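Local coordinates for Alr1585 protein (Nostoc sp., PDB 5C2I), which probably oxidises dyes and similar substrates with hydrogen peroxide as a haem-containing peroxidase of the dye-decolorizing (DyP) family, at residues Glu18-Gly21 / Lys22-Leu26; Glu53-Glu56 / Val57-Trp61; His101-Tyr105 / Leu106-Pro110; Ile159-Leu162 / Leu163-Asn167. The protein carries 1 engineered substitution. All coordinates share one frame; numbering follows the deposited sequence.

Contact 1: residues Glu18-Gly21 / Lys22-Leu26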
loop_
_atom_site.group_PDB
_atom_site.type_symbol
_atom_site.label_atom_id
_atom_site.label_comp_id
_atom_site.label_asym_id
_atom_site.label_seq_id
_atom_site.Cartn_x
_atom_site.Cartn_y
_atom_site.Cartn_z
ATOM N N GLU A 18 24.944 17.715 18.081
ATOM C CA GLU A 18 25.037 17.008 19.373
ATOM C C GLU A 18 26.219 17.492 20.208
ATOM O O GLU A 18 26.231 17.297 21.416
ATOM C CB GLU A 18 25.288 15.518 19.164
ATOM C CG GLU A 18 24.161 14.583 18.733
ATOM C CD GLU A 18 24.632 13.099 18.740
ATOM O OE1 GLU A 18 24.841 12.534 19.855
ATOM O OE2 GLU A 18 24.812 12.488 17.647
ATOM N N ASN A 19 27.247 18.049 19.567
ATOM C CA ASN A 19 28.422 18.614 20.272
ATOM C C ASN A 19 28.806 19.942 19.661
ATOM O O ASN A 19 29.824 20.058 18.981
ATOM C CB ASN A 19 29.619 17.666 20.204
ATOM C CG ASN A 19 29.343 16.345 20.867
ATOM O OD1 ASN A 19 29.392 16.237 22.102
ATOM N ND2 ASN A 19 28.982 15.336 20.062
ATOM N N PRO A 20 27.944 20.954 19.833
ATOM C CA PRO A 20 28.074 22.150 19.001
ATOM C C PRO A 20 29.266 23.053 19.316
ATOM O O PRO A 20 29.610 23.905 18.493
ATOM C CB PRO A 20 26.743 22.878 19.227
ATOM C CG PRO A 20 26.300 22.442 20.581
ATOM C CD PRO A 20 26.764 21.019 20.716
ATOM N N GLY A 21 29.881 22.888 20.490
ATOM C CA GLY A 21 31.041 23.691 20.853
ATOM C C GLY A 21 30.711 25.168 20.855
ATOM O O GLY A 21 29.686 25.590 21.385
ATOM N N LYS A 22 31.523 25.946 20.158
ATOM C CA LYS A 22 31.330 27.387 20.095
ATOM C C LYS A 22 30.090 27.830 19.310
ATOM O O LYS A 22 29.739 29.007 19.343
ATOM C CB LYS A 22 32.591 28.078 19.561
ATOM C CG LYS A 22 33.041 27.762 18.165
ATOM C CD LYS A 22 34.457 28.292 17.935
ATOM C CE LYS A 22 34.879 28.029 16.490
ATOM N NZ LYS A 22 35.203 26.597 16.204
ATOM N N TYR A 23 29.452 26.903 18.583
ATOM C CA TYR A 23 28.216 27.195 17.833
ATOM C C TYR A 23 26.948 26.948 18.648
ATOM O O TYR A 23 25.851 27.128 18.151
ATOM C CB TYR A 23 28.182 26.360 16.542
ATOM C CG TYR A 23 29.345 26.676 15.618
ATOM C CD1 TYR A 23 29.315 27.774 14.781
ATOM C CD2 TYR A 23 30.508 25.895 15.638
ATOM C CE1 TYR A 23 30.397 28.080 13.937
ATOM C CE2 TYR A 23 31.595 26.194 14.810
ATOM C CZ TYR A 23 31.536 27.294 13.970
ATOM O OH TYR A 23 32.583 27.589 13.133
ATOM N N ARG A 24 27.090 26.607 19.936
ATOM C CA ARG A 24 25.936 26.289 20.757
ATOM C C ARG A 24 24.911 27.425 20.793
ATOM O O ARG A 24 23.710 27.211 20.598
ATOM C CB ARG A 24 26.360 25.925 22.186
ATOM C CG ARG A 24 25.224 25.471 23.079
ATOM C CD ARG A 24 25.755 25.134 24.481
ATOM N NE ARG A 24 26.482 23.877 24.441
ATOM C CZ ARG A 24 25.949 22.654 24.332
ATOM N NH1 ARG A 24 24.636 22.461 24.283
ATOM N NH2 ARG A 24 26.757 21.602 24.278
ATOM N N ASN A 25 25.352 28.643 21.088
ATOM C CA ASN A 25 24.401 29.756 21.281
ATOM C C ASN A 25 23.766 30.140 19.948
ATOM O O ASN A 25 22.578 30.493 19.860
ATOM C CB ASN A 25 25.088 30.971 21.931
ATOM C CG ASN A 25 25.426 30.716 23.392
ATOM O OD1 ASN A 25 24.844 29.840 24.018
ATOM N ND2 ASN A 25 26.378 31.445 23.920
ATOM N N LEU A 26 24.555 30.031 18.904
ATOM C CA LEU A 26 24.042 30.314 17.584
ATOM C C LEU A 26 22.872 29.416 17.265
ATOM O O LEU A 26 21.818 29.893 16.830
ATOM C CB LEU A 26 25.144 30.137 16.564
ATOM C CG LEU A 26 24.658 30.387 15.091
ATOM C CD1 LEU A 26 25.766 31.081 14.327
ATOM C CD2 LEU A 26 24.376 29.080 14.458
#
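A tight 3-10 turn starts helix 24-29, and in it Pro20 and Gly21 meet Tyr23 and Arg24 through two backbone bonds and one side-chain pair. Tyr23 N donates to Pro20 O at 3.0 Å and Arg24 N to Gly21 O at 3.1 Å. Both bonds span three residues, and in both the donor sits well above the plane of the carbonyl it binds. The side-chain pair is Pro20 with Arg24. Pro20 CG lies over the centre of the Arg24 guanidinium, 3.8 Å from CZ, while Pro20 CD comes to 3.6 Å from Arg24 NH2, so one flat face of the charged group rests on the proline ring. The Arg24 chain runs out straight from a CG anti to the backbone N (chi1 -175°), then bends at chi3 (-74°), which lays the guanidinium over the ring. Farther round the turn, Pro20 O is at the edge of the Tyr23 ring and in its plane, 3.6 Å from CD2. Gly21 has a positive phi of 59°, and a CB there would run into Lys22 N. The Tyr23 side chain leads away from Pro20 and ties the turn to its surroundings: its hydroxyl hydrogen-bonds Asp6 O in helix 4-8, and its ring packs on loops, against Leu2, Ile15 and, far on in the chain, Leu234.

Contact 2: residues Glu53-Glu56 / Val57-Trp61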
loop_
_atom_site.group_PDB
_atom_site.type_symbol
_atom_site.label_atom_id
_atom_site.label_comp_id
_atom_site.label_asym_id
_atom_site.label_seq_id
_atom_site.Cartn_x
_atom_site.Cartn_y
_atom_site.Cartn_z
ATOM N N GLU A 53 -3.021 50.108 12.478
ATOM C CA GLU A 53 -3.138 50.702 13.806
ATOM C C GLU A 53 -3.211 49.665 14.913
ATOM O O GLU A 53 -3.694 49.968 15.979
ATOM C CB GLU A 53 -4.383 51.604 13.904
ATOM C CG GLU A 53 -4.623 52.474 12.679
ATOM C CD GLU A 53 -3.763 53.711 12.669
ATOM O OE1 GLU A 53 -3.867 54.494 13.663
ATOM O OE2 GLU A 53 -3.039 53.924 11.653
ATOM N N GLN A 54 -2.670 48.476 14.692
ATOM C CA GLN A 54 -2.671 47.434 15.729
ATOM C C GLN A 54 -1.281 46.937 16.070
ATOM O O GLN A 54 -1.096 45.776 16.432
ATOM C CB GLN A 54 -3.550 46.281 15.272
ATOM C CG GLN A 54 -4.927 46.766 14.861
ATOM C CD GLN A 54 -6.016 45.936 15.453
ATOM O OE1 GLN A 54 -6.150 45.852 16.667
ATOM N NE2 GLN A 54 -6.815 45.328 14.598
ATOM N N VAL A 55 -0.316 47.843 16.032
ATOM C CA VAL A 55 1.085 47.455 16.142
ATOM C C VAL A 55 1.350 46.730 17.455
ATOM O O VAL A 55 1.971 45.667 17.472
ATOM C CB VAL A 55 2.038 48.655 16.012
ATOM C CG1 VAL A 55 3.480 48.180 16.172
ATOM C CG2 VAL A 55 1.833 49.339 14.659
ATOM N N GLU A 56 0.867 47.284 18.560
ATOM C CA GLU A 56 1.201 46.698 19.866
ATOM C C GLU A 56 0.621 45.281 20.014
ATOM O O GLU A 56 1.335 44.363 20.434
ATOM C CB GLU A 56 0.735 47.617 21.014
ATOM C CG GLU A 56 0.819 47.057 22.439
ATOM C CD GLU A 56 2.225 46.838 23.012
ATOM O OE1 GLU A 56 3.153 47.644 22.692
ATOM O OE2 GLU A 56 2.420 45.848 23.816
ATOM N N VAL A 57 -0.636 45.068 19.643
ATOM C CA VAL A 57 -1.199 43.702 19.757
ATOM C C VAL A 57 -0.607 42.742 18.732
ATOM O O VAL A 57 -0.482 41.517 18.983
ATOM C CB VAL A 57 -2.747 43.675 19.729
ATOM C CG1 VAL A 57 -3.301 44.412 20.931
ATOM C CG2 VAL A 57 -3.307 44.250 18.444
ATOM N N VAL A 58 -0.177 43.260 17.583
ATOM C CA VAL A 58 0.575 42.438 16.639
ATOM C C VAL A 58 1.881 41.978 17.244
ATOM O O VAL A 58 2.245 40.790 17.158
ATOM C CB VAL A 58 0.839 43.172 15.304
ATOM C CG1 VAL A 58 1.906 42.466 14.468
ATOM C CG2 VAL A 58 -0.458 43.290 14.521
ATOM N N LYS A 59 2.576 42.891 17.901
ATOM C CA LYS A 59 3.831 42.535 18.531
ATOM C C LYS A 59 3.629 41.490 19.618
ATOM O O LYS A 59 4.456 40.553 19.719
ATOM C CB LYS A 59 4.536 43.750 19.086
ATOM C CG LYS A 59 5.119 44.627 18.006
ATOM C CD LYS A 59 5.868 45.810 18.564
ATOM C CE LYS A 59 6.576 46.577 17.449
ATOM N NZ LYS A 59 7.259 47.769 17.957
ATOM N N GLN A 60 2.555 41.625 20.392
ATOM C CA GLN A 60 2.236 40.625 21.400
ATOM C C GLN A 60 1.974 39.255 20.764
ATOM O O GLN A 60 2.399 38.216 21.301
ATOM C CB GLN A 60 1.040 41.055 22.247
ATOM C CG GLN A 60 1.282 42.297 23.115
ATOM C CD GLN A 60 -0.009 42.931 23.636
ATOM O OE1 GLN A 60 -1.088 42.356 23.559
ATOM N NE2 GLN A 60 0.114 44.134 24.178
ATOM N N TRP A 61 1.251 39.245 19.654
ATOM C CA TRP A 61 0.977 37.987 18.945
ATOM C C TRP A 61 2.275 37.328 18.439
ATOM O O TRP A 61 2.502 36.120 18.627
ATOM C CB TRP A 61 -0.016 38.170 17.783
ATOM C CG TRP A 61 -0.273 36.854 17.191
ATOM C CD1 TRP A 61 -1.190 35.931 17.633
ATOM C CD2 TRP A 61 0.475 36.227 16.168
ATOM N NE1 TRP A 61 -1.066 34.779 16.912
ATOM C CE2 TRP A 61 -0.038 34.921 16.018
ATOM C CE3 TRP A 61 1.537 36.638 15.357
ATOM C CZ2 TRP A 61 0.481 34.010 15.083
ATOM C CZ3 TRP A 61 2.054 35.729 14.415
ATOM C CH2 TRP A 61 1.522 34.427 14.298
#
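Gln54 is the N-cap of helix 55-68, and with Val55 and Glu56 it meets Val57 to Gln60 in the first turns of that helix, which belongs to the ferredoxin-like alpha+beta domain of the DyP fold. The backbone supplies regular bonds four residues apart: Val58 N to Gln54 O and Lys59 N to Val55 O, both 2.9 Å, followed by Gln60 N to Glu56 O. Apolar contact comes from Val55 alongside Lys59, the two pointing the same way, with Val55 CG1 3.7 Å from Lys59 CE. The extended lysine carries its NZ on to a weak hydrogen bond with Leu106 O, beyond helix 100-105. Putting an alanine at Lys59 would probably strip Val55 CG1 of its methylene neighbours and leave Leu106 O without this donor. On the inner side Val58 packs on Tyr105 and on Ile176 of helix 159-176. Val57 sets a methyl, CG2, against the amide oxygen Gln54 OE1 at 3.7 Å. The polar side-chain pair is Glu56 with Gln60: a Glu56 chain bent at chi2 (69°) brings OE2 to Gln60 NE2 at 2.9 Å, where OE2 offers its anti lone pair and lies close to the plane of the Gln60 amide, with carboxylate and amide turned 65° apart.

Contact 3: residues His101-Tyr105 / Leu106-Pro110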
loop_
_atom_site.group_PDB
_atom_site.type_symbol
_atom_site.label_atom_id
_atom_site.label_comp_id
_atom_site.label_asym_id
_atom_site.label_seq_id
_atom_site.Cartn_x
_atom_site.Cartn_y
_atom_site.Cartn_z
ATOM N N HIS A 101 8.445 45.489 4.310
ATOM C CA HIS A 101 7.201 46.192 4.655
ATOM C C HIS A 101 6.750 45.813 6.064
ATOM O O HIS A 101 6.177 46.625 6.800
ATOM C CB HIS A 101 6.083 45.962 3.614
ATOM C CG HIS A 101 6.171 46.851 2.406
ATOM N ND1 HIS A 101 6.582 46.387 1.174
ATOM C CD2 HIS A 101 5.913 48.167 2.231
ATOM C CE1 HIS A 101 6.548 47.362 0.287
ATOM N NE2 HIS A 101 6.151 48.454 0.902
ATOM N N GLY A 102 6.961 44.566 6.427
ATOM C CA GLY A 102 6.611 44.089 7.762
ATOM C C GLY A 102 7.394 44.784 8.856
ATOM O O GLY A 102 6.855 45.127 9.888
ATOM N N TYR A 103 8.684 44.960 8.637
ATOM C CA TYR A 103 9.520 45.735 9.555
ATOM C C TYR A 103 9.021 47.156 9.696
ATOM O O TYR A 103 8.968 47.693 10.804
ATOM C CB TYR A 103 10.987 45.736 9.098
ATOM C CG TYR A 103 11.808 44.544 9.618
ATOM C CD1 TYR A 103 12.459 44.609 10.860
ATOM C CD2 TYR A 103 11.959 43.385 8.858
ATOM C CE1 TYR A 103 13.242 43.536 11.315
ATOM C CE2 TYR A 103 12.701 42.300 9.321
ATOM C CZ TYR A 103 13.340 42.390 10.556
ATOM O OH TYR A 103 14.057 41.304 11.007
ATOM N N GLU A 104 8.608 47.756 8.589
ATOM C CA GLU A 104 8.075 49.124 8.641
ATOM C C GLU A 104 6.783 49.175 9.443
ATOM O O GLU A 104 6.600 50.090 10.241
ATOM C CB GLU A 104 7.895 49.693 7.246
ATOM C CG GLU A 104 9.207 49.972 6.551
ATOM C CD GLU A 104 8.945 50.571 5.166
ATOM O OE1 GLU A 104 8.276 49.964 4.319
ATOM O OE2 GLU A 104 9.363 51.683 4.914
ATOM N N TYR A 105 5.890 48.210 9.199
ATOM C CA TYR A 105 4.641 48.104 9.959
ATOM C C TYR A 105 4.931 48.043 11.473
ATOM O O TYR A 105 4.249 48.696 12.256
ATOM C CB TYR A 105 3.829 46.861 9.539
ATOM C CG TYR A 105 2.629 46.710 10.424
ATOM C CD1 TYR A 105 2.728 46.034 11.630
ATOM C CD2 TYR A 105 1.422 47.290 10.090
ATOM C CE1 TYR A 105 1.631 45.950 12.482
ATOM C CE2 TYR A 105 0.319 47.197 10.917
ATOM C CZ TYR A 105 0.430 46.525 12.117
ATOM O OH TYR A 105 -0.677 46.449 12.969
ATOM N N LEU A 106 5.963 47.303 11.837
ATOM C CA LEU A 106 6.377 47.134 13.209
ATOM C C LEU A 106 7.139 48.323 13.799
ATOM O O LEU A 106 7.569 48.272 14.936
ATOM C CB LEU A 106 7.198 45.834 13.344
ATOM C CG LEU A 106 6.385 44.570 13.091
ATOM C CD1 LEU A 106 7.333 43.372 13.009
ATOM C CD2 LEU A 106 5.304 44.355 14.137
ATOM N N GLU A 107 7.249 49.419 13.047
ATOM C CA GLU A 107 7.879 50.660 13.531
ATOM C C GLU A 107 9.318 50.434 13.995
ATOM O O GLU A 107 9.805 51.057 14.950
ATOM C CB GLU A 107 7.032 51.342 14.613
ATOM C CG GLU A 107 5.607 51.585 14.167
ATOM C CD GLU A 107 4.700 52.179 15.232
ATOM O OE1 GLU A 107 5.019 52.117 16.435
ATOM O OE2 GLU A 107 3.670 52.714 14.830
ATOM N N ILE A 108 10.021 49.605 13.235
ATOM C CA ILE A 108 11.466 49.435 13.388
ATOM C C ILE A 108 12.174 50.494 12.519
ATOM O O ILE A 108 11.917 50.595 11.306
ATOM C CB ILE A 108 11.892 48.021 12.944
ATOM C CG1 ILE A 108 11.148 46.938 13.756
ATOM C CG2 ILE A 108 13.401 47.858 13.036
ATOM C CD1 ILE A 108 11.341 46.986 15.251
ATOM N N GLU A 109 13.070 51.261 13.115
ATOM C CA GLU A 109 13.792 52.315 12.393
ATOM C C GLU A 109 14.504 51.736 11.144
ATOM O O GLU A 109 15.084 50.677 11.229
ATOM C CB GLU A 109 14.849 53.012 13.267
ATOM C CG GLU A 109 14.363 53.681 14.553
ATOM C CD GLU A 109 13.598 54.955 14.340
ATOM O OE1 GLU A 109 13.390 55.359 13.166
ATOM O OE2 GLU A 109 13.202 55.578 15.366
ATOM N N PRO A 110 14.550 52.507 10.043
ATOM C CA PRO A 110 15.231 52.078 8.797
ATOM C C PRO A 110 16.638 51.553 8.968
ATOM O O PRO A 110 16.983 50.521 8.394
ATOM C CB PRO A 110 15.208 53.338 7.906
ATOM C CG PRO A 110 14.110 54.162 8.442
ATOM C CD PRO A 110 13.886 53.807 9.883
#
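Tyr103 and Ile108 close off the end of helix 100-105, Ile108 CG1 lying 3.9 Å from Tyr103 CD1 with the two side chains slanting across each other. This is the packed side. Next to it Leu106 lies over the last turn, its CG 3.3 Å from Gly102 O, and its CD2 meets the edge of the Tyr105 ring in plane, 4.0 Å from CD1. Leu106 also packs on Val58 of helix 55-68 and Leu98 of strand 93-98, while the Tyr105 hydroxyl hydrogen-bonds Lys51 O. Shortening Leu106 to an alanine would probably open a gap between the Tyr105 edge, Val58 and Leu98. The other side faces solvent and holds the glutamates. Glu104 points away from the turn and pairs with Arg100 in a salt bridge, and the exposed Glu107 has its CG 3.7 Å from Tyr105 O. Backbone bonds tie the chain leaving the helix back to its last turn: Leu106 N to Gly102 O at 3.1 Å, Glu107 N to Glu104 O at 3.0 Å, and Ile108 N to Tyr103 O at 3.3 Å. The last two, with the positive phi of Glu107 (57°) and the apolar pairing of Tyr103 with Ile108 across the helix end, are the marks of a Schellman motif.

Contact 4: residues Ile159-Leu162 / Leu163-Asn167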
loop_
_atom_site.group_PDB
_atom_site.type_symbol
_atom_site.label_atom_id
_atom_site.label_comp_id
_atom_site.label_asym_id
_atom_site.label_seq_id
_atom_site.Cartn_x
_atom_site.Cartn_y
_atom_site.Cartn_z
ATOM N N ILE A 159 -0.663 15.170 8.280
ATOM C CA ILE A 159 -1.405 16.297 7.645
ATOM C C ILE A 159 -2.654 16.702 8.456
ATOM O O ILE A 159 -2.877 17.860 8.685
ATOM C CB ILE A 159 -1.735 15.988 6.162
ATOM C CG1 ILE A 159 -2.405 17.165 5.473
ATOM C CG2 ILE A 159 -2.625 14.766 6.001
ATOM C CD1 ILE A 159 -1.673 18.482 5.570
ATOM N N VAL A 160 -3.439 15.750 8.944
ATOM C CA VAL A 160 -4.687 16.108 9.650
ATOM C C VAL A 160 -4.376 16.902 10.907
ATOM O O VAL A 160 -4.948 17.957 11.148
ATOM C CB VAL A 160 -5.513 14.882 9.993
ATOM C CG1 VAL A 160 -6.649 15.250 10.942
ATOM C CG2 VAL A 160 -6.046 14.235 8.709
ATOM N N ASP A 161 -3.385 16.442 11.670
ATOM C CA ASP A 161 -2.950 17.179 12.848
ATOM C C ASP A 161 -2.413 18.566 12.503
ATOM O O ASP A 161 -2.715 19.534 13.204
ATOM C CB ASP A 161 -1.827 16.421 13.565
ATOM C CG ASP A 161 -1.811 16.717 15.057
ATOM O OD1 ASP A 161 -2.884 16.696 15.725
ATOM O OD2 ASP A 161 -0.720 17.025 15.562
ATOM N N LEU A 162 -1.617 18.654 11.438
ATOM C CA LEU A 162 -1.086 19.927 10.980
ATOM C C LEU A 162 -2.238 20.924 10.740
ATOM O O LEU A 162 -2.178 22.081 11.174
ATOM C CB LEU A 162 -0.288 19.753 9.713
ATOM C CG LEU A 162 0.205 21.028 9.022
ATOM C CD1 LEU A 162 1.069 21.888 9.940
ATOM C CD2 LEU A 162 0.948 20.721 7.710
ATOM N N LEU A 163 -3.289 20.446 10.073
ATOM C CA LEU A 163 -4.438 21.311 9.752
ATOM C C LEU A 163 -5.114 21.806 11.040
ATOM O O LEU A 163 -5.519 22.976 11.105
ATOM C CB LEU A 163 -5.445 20.600 8.867
ATOM C CG LEU A 163 -4.871 20.175 7.519
ATOM C CD1 LEU A 163 -5.862 19.277 6.786
ATOM C CD2 LEU A 163 -4.483 21.347 6.635
ATOM N N GLN A 164 -5.285 20.918 12.022
ATOM C CA GLN A 164 -5.916 21.296 13.269
ATOM C C GLN A 164 -5.115 22.367 14.005
ATOM O O GLN A 164 -5.667 23.336 14.551
ATOM C CB GLN A 164 -6.141 20.093 14.214
ATOM C CG GLN A 164 -6.821 18.882 13.578
ATOM C CD GLN A 164 -8.129 19.241 12.831
ATOM O OE1 GLN A 164 -9.091 19.697 13.443
ATOM N NE2 GLN A 164 -8.170 18.967 11.534
ATOM N N ILE A 165 -3.808 22.145 14.075
ATOM C CA ILE A 165 -2.933 23.045 14.790
ATOM C C ILE A 165 -2.924 24.404 14.090
ATOM O O ILE A 165 -3.014 25.432 14.735
ATOM C CB ILE A 165 -1.498 22.459 14.886
ATOM C CG1 ILE A 165 -1.537 21.315 15.874
ATOM C CG2 ILE A 165 -0.529 23.534 15.378
ATOM C CD1 ILE A 165 -0.298 20.442 15.859
ATOM N N VAL A 166 -2.863 24.404 12.759
ATOM C CA VAL A 166 -2.969 25.648 12.018
ATOM C C VAL A 166 -4.302 26.381 12.316
ATOM O O VAL A 166 -4.297 27.581 12.559
ATOM C CB VAL A 166 -2.799 25.436 10.513
ATOM C CG1 VAL A 166 -3.224 26.662 9.735
ATOM C CG2 VAL A 166 -1.341 25.113 10.200
ATOM N N ASN A 167 -5.417 25.661 12.336
ATOM C CA ASN A 167 -6.688 26.273 12.615
ATOM C C ASN A 167 -6.755 26.859 14.041
ATOM O O ASN A 167 -7.393 27.887 14.258
ATOM C CB ASN A 167 -7.860 25.296 12.408
ATOM C CG ASN A 167 -8.061 24.972 10.955
ATOM O OD1 ASN A 167 -7.624 25.738 10.073
ATOM N ND2 ASN A 167 -8.722 23.878 10.683
#
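Val160 and Gln164 meet on the outer side of helix 159-176, the crossover helix between strands 150-156 and 177-189 of the ferredoxin-like domain. Four backbone bonds link the two segments: Leu163 N to Ile159 O (3.0 Å), Gln164 N to Val160 O (3.1 Å), Ile165 N to Asp161 O and Val166 N to Leu162 O. At the start of the helix, Asp161 N is taken by Asp158 OD1. Val160 O receives a second donor, Gln164 NE2, in a weak bond of 3.4 Å. The bend of the Gln164 chain at chi2 (-51°) turns the amide back over that carbonyl, alongside Val160 CG1. The stronger partners of the amide lie on the second subunit, where OE1 accepts from Gly370 N and NE2 also donates to Asp184 O. Asn167 ND2 likewise reaches Asp184 OD1 of that subunit, so Gln164 OE1 and NE2 and Asn167 ND2 all find partners across the subunit interface. The side turned to the sheet carries Leu162 and Val166, which run side by side, CD1 to CG2 4.0 Å, over Val44 and Ile154. Next to them Ile159 CD1 meets Leu163 CG at 4.1 Å, and Leu163 also packs on Asp184 of the second subunit. On a further flank the carboxylate of Asp161 crosses a hydrocarbon neighbour, its OD2 lying 3.5 Å from Ile165 CD1.

In the fold
Contacts 2, 3 and 4 fall in the same alpha+beta family domain; contact 1, at the start of helix 24-29, has its centre 31 to 34 Å from theirs. Contacts 2 and 3 touch, their centres 12 Å apart: the start of helix 55-68 rests against the end of helix 100-105, one a helix beginning with an N-cap residue, the other a helix closed by a Schellman turn. Contact 2 is a surface contact; contacts 1, 3 and 4 are partly buried. Contact 4 does not touch contact 2, although their helices meet farther along, where Trp61 packs on Leu173. Contact 4 alone touches another subunit; there Gln164 and Asn167 make the polar bonds, beside packing by Val160 and Leu163.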